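Local structure of putative P450-like enzyme (5Z9I) at residues E276-M281 and N335-F340; S257-R262 and D326-G331. The protein probably acts as a heme-dependent cytochrome P450 monooxygenase that inserts oxygen into organic substrates. The protein carries 1 engineered substitution. All coordinates share one frame; numbering follows the deposited sequence.

How the contacts relate
Contacts 1 and 2 illustrate how a cytochrome P450 ties the helices beside its heme to its periphery on the proximal side. Their centres lie about 14 Å apart, and their segments alternate along the chain: 257-262, 276-281, 326-331, then 335-340. The first two lie on successive helices, 257-264 and 270-280; the last two belong to the long loop between helices 312-315 and 350-367. Contact 1 reaches the heme, whereas contact 2 sits farther out, away from the heme site. Glu-276 joins them directly, its OE2 lying 2.7 Å from Asp-329 N in a probable hydrogen bond. The loop thus meets helix 257-264 through 326-331 and helix 270-280 through 335-340, with Glu-276 bridging the two.

Contact 1: E276-M281 and N335-F340; sequences ESMRYM and NAHLGF. Engineered in segment 335-340: Phe-340 (natural residue Leu). With HEM (protoporphyrin IX containing Fe), chain B.
The loop 335-340 runs beside the last turn of helix 270-280, its backbone coming closest where the CA atoms of Arg-279 and His-337 lie 5.4 Å apart. The helix carries the ExxR motif of the P450 K helix, Glu-276 and Arg-279, while the loop leads into the heme-binding loop that holds Cys-347. Within the motif the guanidinium grips the carboxylate side-on: Arg-279 NE donates to Glu-276 OE1 at 2.7 Å, and NH2 reaches OE2. The first of these bonds is almost straight (176°), and both acceptors lie close to the guanidinium plane. A bend at chi3 (67°) turns the arginine back toward the glutamate one helical turn earlier. Arg-332 adds a second salt bridge to OE2, and the carbonyls of Asn-316 and Pro-325 take NH1 and NH2. A leucine in place of Arg-279 would probably leave those carbonyls without their donors and the Glu-276 carboxylate freer to turn.

The loop meets the helix by van der Waals contact, with Asn-335 OD1 3.4 Å from Arg-279 CD; this oxygen is buried and has no hydrogen-bonding partner in the model. His-337 lays one ring face against Met-278 CB, in a CH-pi contact 3.8 Å from centroid to carbon. That ring is fixed in its own plane by Gly-339 N, which donates to ND1, while NE2 pairs with Glu-275. Successive bends at chi2 and chi3 then fold the Met-278 chain toward the heme. Its CE lies 3.4 Å from Gly-339 O. Met-278 CE sits over the centre of the engineered Phe-340 ring, 3.9 Å from its centroid, and also lies 3.6 Å from the heme methyl CMB.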
loop_
_atom_site.group_PDB
_atom_site.type_symbol
_atom_site.label_atom_id
_atom_site.label_comp_id
_atom_site.label_asym_id
_atom_site.label_seq_id
_atom_site.Cartn_x
_atom_site.Cartn_y
_atom_site.Cartn_z
ATOM N N GLU A 276 -7.378 7.916 10.608
ATOM C CA GLU A 276 -8.164 8.948 9.936
ATOM C C GLU A 276 -7.492 9.401 8.651
ATOM O O GLU A 276 -8.153 9.745 7.679
ATOM C CB GLU A 276 -8.401 10.159 10.843
ATOM C CG GLU A 276 -9.063 11.347 10.128
ATOM C CD GLU A 276 -10.526 11.099 9.782
ATOM O OE1 GLU A 276 -10.905 9.939 9.524
ATOM O OE2 GLU A 276 -11.322 12.060 9.799
ATOM N N SER A 277 -6.171 9.408 8.654
ATOM C CA SER A 277 -5.420 9.662 7.434
ATOM C C SER A 277 -5.665 8.542 6.397
ATOM O O SER A 277 -5.861 8.824 5.215
ATOM C CB SER A 277 -3.939 9.789 7.755
ATOM O OG SER A 277 -3.212 10.060 6.584
ATOM N N MET A 278 -5.663 7.286 6.855
ATOM C CA MET A 278 -6.007 6.136 6.000
ATOM C C MET A 278 -7.355 6.327 5.322
ATOM O O MET A 278 -7.504 6.070 4.132
ATOM C CB MET A 278 -6.051 4.839 6.806
ATOM C CG MET A 278 -4.698 4.275 7.206
ATOM S SD MET A 278 -3.717 3.830 5.772
ATOM C CE MET A 278 -4.841 2.707 4.926
ATOM N N ARG A 279 -8.331 6.790 6.101
ATOM C CA ARG A 279 -9.710 6.919 5.641
ATOM C C ARG A 279 -9.868 8.082 4.663
ATOM O O ARG A 279 -10.500 7.971 3.616
ATOM C CB ARG A 279 -10.649 7.124 6.837
ATOM C CG ARG A 279 -12.111 7.169 6.435
ATOM C CD ARG A 279 -13.012 7.811 7.498
ATOM N NE ARG A 279 -12.762 9.237 7.700
ATOM C CZ ARG A 279 -13.346 10.221 7.011
ATOM N NH1 ARG A 279 -14.221 9.948 6.049
ATOM N NH2 ARG A 279 -13.049 11.489 7.288
ATOM N N TYR A 280 -9.277 9.205 5.049
ATOM C CA TYR A 280 -9.428 10.478 4.376
ATOM C C TYR A 280 -8.645 10.553 3.062
ATOM O O TYR A 280 -9.125 11.118 2.076
ATOM C CB TYR A 280 -8.976 11.575 5.330
ATOM C CG TYR A 280 -9.165 12.984 4.838
ATOM C CD1 TYR A 280 -10.375 13.638 5.002
ATOM C CD2 TYR A 280 -8.118 13.673 4.251
ATOM C CE1 TYR A 280 -10.543 14.937 4.574
ATOM C CE2 TYR A 280 -8.279 14.962 3.815
ATOM C CZ TYR A 280 -9.495 15.590 3.982
ATOM O OH TYR A 280 -9.647 16.879 3.550
ATOM N N MET A 281 -7.440 9.992 3.057
ATOM C CA MET A 281 -6.581 10.027 1.872
ATOM C C MET A 281 -5.903 8.662 1.679
ATOM O O MET A 281 -4.761 8.440 2.111
ATOM C CB MET A 281 -5.535 11.131 2.002
ATOM C CG MET A 281 -4.850 11.454 0.696
ATOM S SD MET A 281 -3.669 12.819 0.889
ATOM C CE MET A 281 -4.773 14.127 1.476
ATOM N N ASN A 335 -14.238 4.231 13.212
ATOM C CA ASN A 335 -13.536 4.444 11.948
ATOM C C ASN A 335 -13.124 3.108 11.355
ATOM O O ASN A 335 -11.936 2.737 11.334
ATOM C CB ASN A 335 -12.317 5.347 12.144
ATOM C CG ASN A 335 -11.648 5.724 10.826
ATOM O OD1 ASN A 335 -12.135 5.379 9.747
ATOM N ND2 ASN A 335 -10.517 6.422 10.911
ATOM N N ALA A 336 -14.136 2.397 10.876
ATOM C CA ALA A 336 -13.983 1.143 10.188
ATOM C C ALA A 336 -13.723 1.373 8.686
ATOM O O ALA A 336 -14.494 0.934 7.839
ATOM C CB ALA A 336 -15.247 0.279 10.413
ATOM N N HIS A 337 -12.642 2.071 8.348
ATOM C CA HIS A 337 -12.362 2.379 6.932
ATOM C C HIS A 337 -11.881 1.141 6.146
ATOM O O HIS A 337 -11.473 0.148 6.725
ATOM C CB HIS A 337 -11.316 3.482 6.831
ATOM C CG HIS A 337 -10.006 3.098 7.427
ATOM N ND1 HIS A 337 -9.083 2.326 6.754
ATOM C CD2 HIS A 337 -9.488 3.319 8.654
ATOM C CE1 HIS A 337 -8.042 2.115 7.532
ATOM N NE2 HIS A 337 -8.265 2.697 8.697
ATOM N N LEU A 338 -11.908 1.225 4.825
ATOM C CA LEU A 338 -11.496 0.111 3.977
ATOM C C LEU A 338 -10.069 0.315 3.453
ATOM O O LEU A 338 -9.667 -0.282 2.451
ATOM C CB LEU A 338 -12.489 -0.057 2.815
ATOM C CG LEU A 338 -13.928 -0.430 3.199
ATOM C CD1 LEU A 338 -14.891 -0.489 1.996
ATOM C CD2 LEU A 338 -13.923 -1.764 3.942
ATOM N N GLY A 339 -9.304 1.157 4.150
ATOM C CA GLY A 339 -7.927 1.470 3.787
ATOM C C GLY A 339 -6.992 0.283 3.680
ATOM O O GLY A 339 -6.042 0.295 2.873
ATOM N N PHE A 340 -7.268 -0.758 4.461
ATOM C CA PHE A 340 -6.499 -1.998 4.383
ATOM C C PHE A 340 -7.327 -3.143 3.788
ATOM O O PHE A 340 -6.966 -4.319 3.899
ATOM C CB PHE A 340 -5.993 -2.404 5.770
ATOM C CG PHE A 340 -5.004 -1.455 6.358
ATOM C CD1 PHE A 340 -3.769 -1.263 5.752
ATOM C CD2 PHE A 340 -5.304 -0.744 7.511
ATOM C CE1 PHE A 340 -2.841 -0.403 6.282
ATOM C CE2 PHE A 340 -4.373 0.127 8.057
ATOM C CZ PHE A 340 -3.136 0.298 7.431
HETATM C CHA HEM B . -2.976 -6.328 0.984
HETATM C CHB HEM B . -3.122 -1.674 1.734
HETATM C CHC HEM B . 1.131 -1.916 3.911
HETATM C CHD HEM B . 1.528 -6.373 2.441
HETATM C C1A HEM B . -3.395 -5.051 1.076
HETATM C C2A HEM B . -4.627 -4.633 0.631
HETATM C C3A HEM B . -4.652 -3.325 0.826
HETATM C C4A HEM B . -3.451 -2.947 1.372
HETATM C CMA HEM B . -5.759 -2.382 0.524
HETATM C CAA HEM B . -5.710 -5.510 0.054
HETATM C CBA HEM B . -5.795 -5.551 -1.457
HETATM C CGA HEM B . -6.954 -6.347 -1.986
HETATM O O1A HEM B . -6.993 -6.668 -3.140
HETATM O O2A HEM B . -7.878 -6.678 -1.297
HETATM C C1B HEM B . -1.952 -1.355 2.412
HETATM C C2B HEM B . -1.673 -0.078 2.858
HETATM C C3B HEM B . -0.491 -0.136 3.464
HETATM C C4B HEM B . -0.058 -1.496 3.396
HETATM C CMB HEM B . -2.534 1.111 2.665
HETATM C CAB HEM B . 0.282 0.874 4.163
HETATM C CBB HEM B . -0.164 2.034 4.505
HETATM C C1C HEM B . 1.627 -3.158 3.708
HETATM C C2C HEM B . 2.834 -3.624 4.123
HETATM C C3C HEM B . 2.944 -4.883 3.675
HETATM C C4C HEM B . 1.791 -5.165 2.995
HETATM C CMC HEM B . 3.821 -2.851 4.902
HETATM C CAC HEM B . 3.988 -5.881 3.871
HETATM C CBC HEM B . 4.970 -5.774 4.703
HETATM C C1D HEM B . 0.307 -6.694 1.932
HETATM C C2D HEM B . 0.057 -7.994 1.414
HETATM C C3D HEM B . -1.183 -7.995 1.028
HETATM C C4D HEM B . -1.695 -6.682 1.305
HETATM C CMD HEM B . 1.008 -9.135 1.333
HETATM C CAD HEM B . -1.872 -9.145 0.385
HETATM C CBD HEM B . -2.739 -9.934 1.321
HETATM C CGD HEM B . -3.574 -10.959 0.631
HETATM O O1D HEM B . -3.893 -10.906 -0.530
HETATM O O2D HEM B . -3.964 -11.889 1.252
HETATM N NA HEM B . -2.683 -4.008 1.511
HETATM N NB HEM B . -0.978 -2.154 2.756
HETATM N NC HEM B . 1.010 -4.098 3.030
HETATM N ND HEM B . -0.758 -5.939 1.847
HETATM FE FE HEM B . -0.937 -4.174 2.358
HETATM O O HOH W 1 -0.294 -3.123 0.153
#

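Contact 2: S257-R262 and D326-G331; sequences SDQDAR and DVFDAG
Gln-259 OE1 is held by two donors, one from each segment. From the loop, Ala-330 N points at it almost straight, 2.9 Å away with an N-H...O angle of 170°, although the donor is tilted out of the carbonyl plane. From its own helix, Arg-262 NH1 approaches in that plane, on a lone pair, at 2.7 Å. The glutamine chain bends at chi2 (-55°), which brings its amide back beside the arginine one turn later.

The same NH1 serves a second acceptor: it lies 2.8 Å from Asp-329 OD1 in a salt bridge met on the anti side of the carboxylate, while NH2 adds only a weak bond to that oxygen. Guanidinium and carboxylate are nearly coplanar, and the fully extended Arg-262 side chain spans the gap from helix to loop. This loop is the P450 meander, the irregular stretch leading toward the cysteine loop, here pinned to the outer helix 257-264. Asp-329 also shapes the meander locally, since its OD1 accepts from Gly-331 N at 3.2 Å in an Asx turn. Arg-262 NH1 and Gly-331 N come to OD1 from opposite faces of the carboxylate.

Gly-331 N lies over one face of the guanidinium, offset toward its rim. The methyl of Ala-330 lies 3.4 Å from Gln-259 OE1 and 4.2 Å from Gln-259 CB, and also touches Leu-273 of helix 270-280. Phe-328 presents a ring edge to Gln-259 CG, with CD2 4.3 Å away, and meets Tyr-280 edge-to-face.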
loop_
_atom_site.group_PDB
_atom_site.type_symbol
_atom_site.label_atom_id
_atom_site.label_comp_id
_atom_site.label_asym_id
_atom_site.label_seq_id
_atom_site.Cartn_x
_atom_site.Cartn_y
_atom_site.Cartn_z
ATOM N N SER A 257 -4.725 22.860 11.194
ATOM C CA SER A 257 -3.922 23.290 12.331
ATOM C C SER A 257 -4.549 23.070 13.717
ATOM O O SER A 257 -3.829 22.918 14.708
ATOM C CB SER A 257 -3.583 24.760 12.156
ATOM O OG SER A 257 -3.161 25.301 13.384
ATOM N N ASP A 258 -5.879 23.059 13.794
ATOM C CA ASP A 258 -6.547 22.729 15.051
ATOM C C ASP A 258 -6.281 21.256 15.420
ATOM O O ASP A 258 -5.978 20.934 16.568
ATOM C CB ASP A 258 -8.049 23.016 14.954
ATOM C CG ASP A 258 -8.675 22.443 13.687
ATOM O OD1 ASP A 258 -7.970 22.359 12.654
ATOM O OD2 ASP A 258 -9.874 22.081 13.726
ATOM N N GLN A 259 -6.375 20.369 14.438
ATOM C CA GLN A 259 -6.044 18.964 14.648
ATOM C C GLN A 259 -4.560 18.805 15.006
ATOM O O GLN A 259 -4.190 17.946 15.805
ATOM C CB GLN A 259 -6.392 18.148 13.405
ATOM C CG GLN A 259 -7.851 18.282 12.983
ATOM C CD GLN A 259 -8.805 17.932 14.100
ATOM O OE1 GLN A 259 -8.756 16.840 14.648
ATOM N NE2 GLN A 259 -9.660 18.864 14.461
ATOM N N ASP A 260 -3.719 19.668 14.442
ATOM C CA ASP A 260 -2.291 19.663 14.753
ATOM C C ASP A 260 -2.000 19.952 16.234
ATOM O O ASP A 260 -1.256 19.216 16.882
ATOM C CB ASP A 260 -1.550 20.694 13.891
ATOM C CG ASP A 260 -0.065 20.694 14.157
ATOM O OD1 ASP A 260 0.529 19.606 14.167
ATOM O OD2 ASP A 260 0.506 21.763 14.429
ATOM N N ALA A 261 -2.565 21.039 16.754
ATOM C CA ALA A 261 -2.445 21.367 18.174
ATOM C C ALA A 261 -3.054 20.256 19.023
ATOM O O ALA A 261 -2.516 19.881 20.068
ATOM C CB ALA A 261 -3.117 22.702 18.479
ATOM N N ARG A 262 -4.184 19.737 18.565
ATOM C CA ARG A 262 -4.880 18.649 19.266
ATOM C C ARG A 262 -3.961 17.424 19.460
ATOM O O ARG A 262 -3.843 16.888 20.563
ATOM C CB ARG A 262 -6.145 18.277 18.486
ATOM C CG ARG A 262 -7.089 17.312 19.147
ATOM C CD ARG A 262 -8.219 17.014 18.180
ATOM N NE ARG A 262 -9.160 16.022 18.676
ATOM C CZ ARG A 262 -10.157 15.522 17.951
ATOM N NH1 ARG A 262 -10.329 15.920 16.695
ATOM N NH2 ARG A 262 -10.987 14.632 18.481
ATOM N N ASP A 326 -16.295 14.317 5.074
ATOM C CA ASP A 326 -15.297 15.182 4.443
ATOM C C ASP A 326 -14.621 16.099 5.461
ATOM O O ASP A 326 -13.905 17.031 5.101
ATOM C CB ASP A 326 -15.932 15.984 3.300
ATOM C CG ASP A 326 -16.326 15.091 2.117
ATOM O OD1 ASP A 326 -15.822 13.941 2.032
ATOM O OD2 ASP A 326 -17.132 15.529 1.265
ATOM N N VAL A 327 -14.857 15.821 6.738
ATOM C CA VAL A 327 -14.081 16.436 7.805
ATOM C C VAL A 327 -12.936 15.515 8.225
ATOM O O VAL A 327 -13.149 14.325 8.463
ATOM C CB VAL A 327 -14.936 16.738 9.039
ATOM C CG1 VAL A 327 -14.044 17.099 10.205
ATOM C CG2 VAL A 327 -15.948 17.848 8.744
ATOM N N PHE A 328 -11.725 16.064 8.304
ATOM C CA PHE A 328 -10.595 15.366 8.899
ATOM C C PHE A 328 -10.704 15.509 10.416
ATOM O O PHE A 328 -10.717 16.622 10.926
ATOM C CB PHE A 328 -9.262 15.939 8.394
ATOM C CG PHE A 328 -8.072 15.095 8.740
ATOM C CD1 PHE A 328 -7.585 14.155 7.838
ATOM C CD2 PHE A 328 -7.450 15.222 9.971
ATOM C CE1 PHE A 328 -6.475 13.359 8.157
ATOM C CE2 PHE A 328 -6.350 14.429 10.301
ATOM C CZ PHE A 328 -5.864 13.497 9.396
ATOM N N ASP A 329 -10.786 14.385 11.128
ATOM C CA ASP A 329 -10.966 14.392 12.580
ATOM C C ASP A 329 -9.927 13.480 13.196
ATOM O O ASP A 329 -10.028 12.263 13.078
ATOM C CB ASP A 329 -12.387 13.938 12.938
ATOM C CG ASP A 329 -12.618 13.789 14.445
ATOM O OD1 ASP A 329 -11.699 14.008 15.260
ATOM O OD2 ASP A 329 -13.747 13.417 14.808
ATOM N N ALA A 330 -8.933 14.051 13.864
ATOM C CA ALA A 330 -7.752 13.257 14.222
ATOM C C ALA A 330 -8.053 12.146 15.252
ATOM O O ALA A 330 -7.316 11.167 15.350
ATOM C CB ALA A 330 -6.638 14.172 14.730
ATOM N N GLY A 331 -9.134 12.303 16.012
ATOM C CA GLY A 331 -9.525 11.287 16.977
ATOM C C GLY A 331 -10.793 10.546 16.593
ATOM O O GLY A 331 -11.513 10.028 17.463
#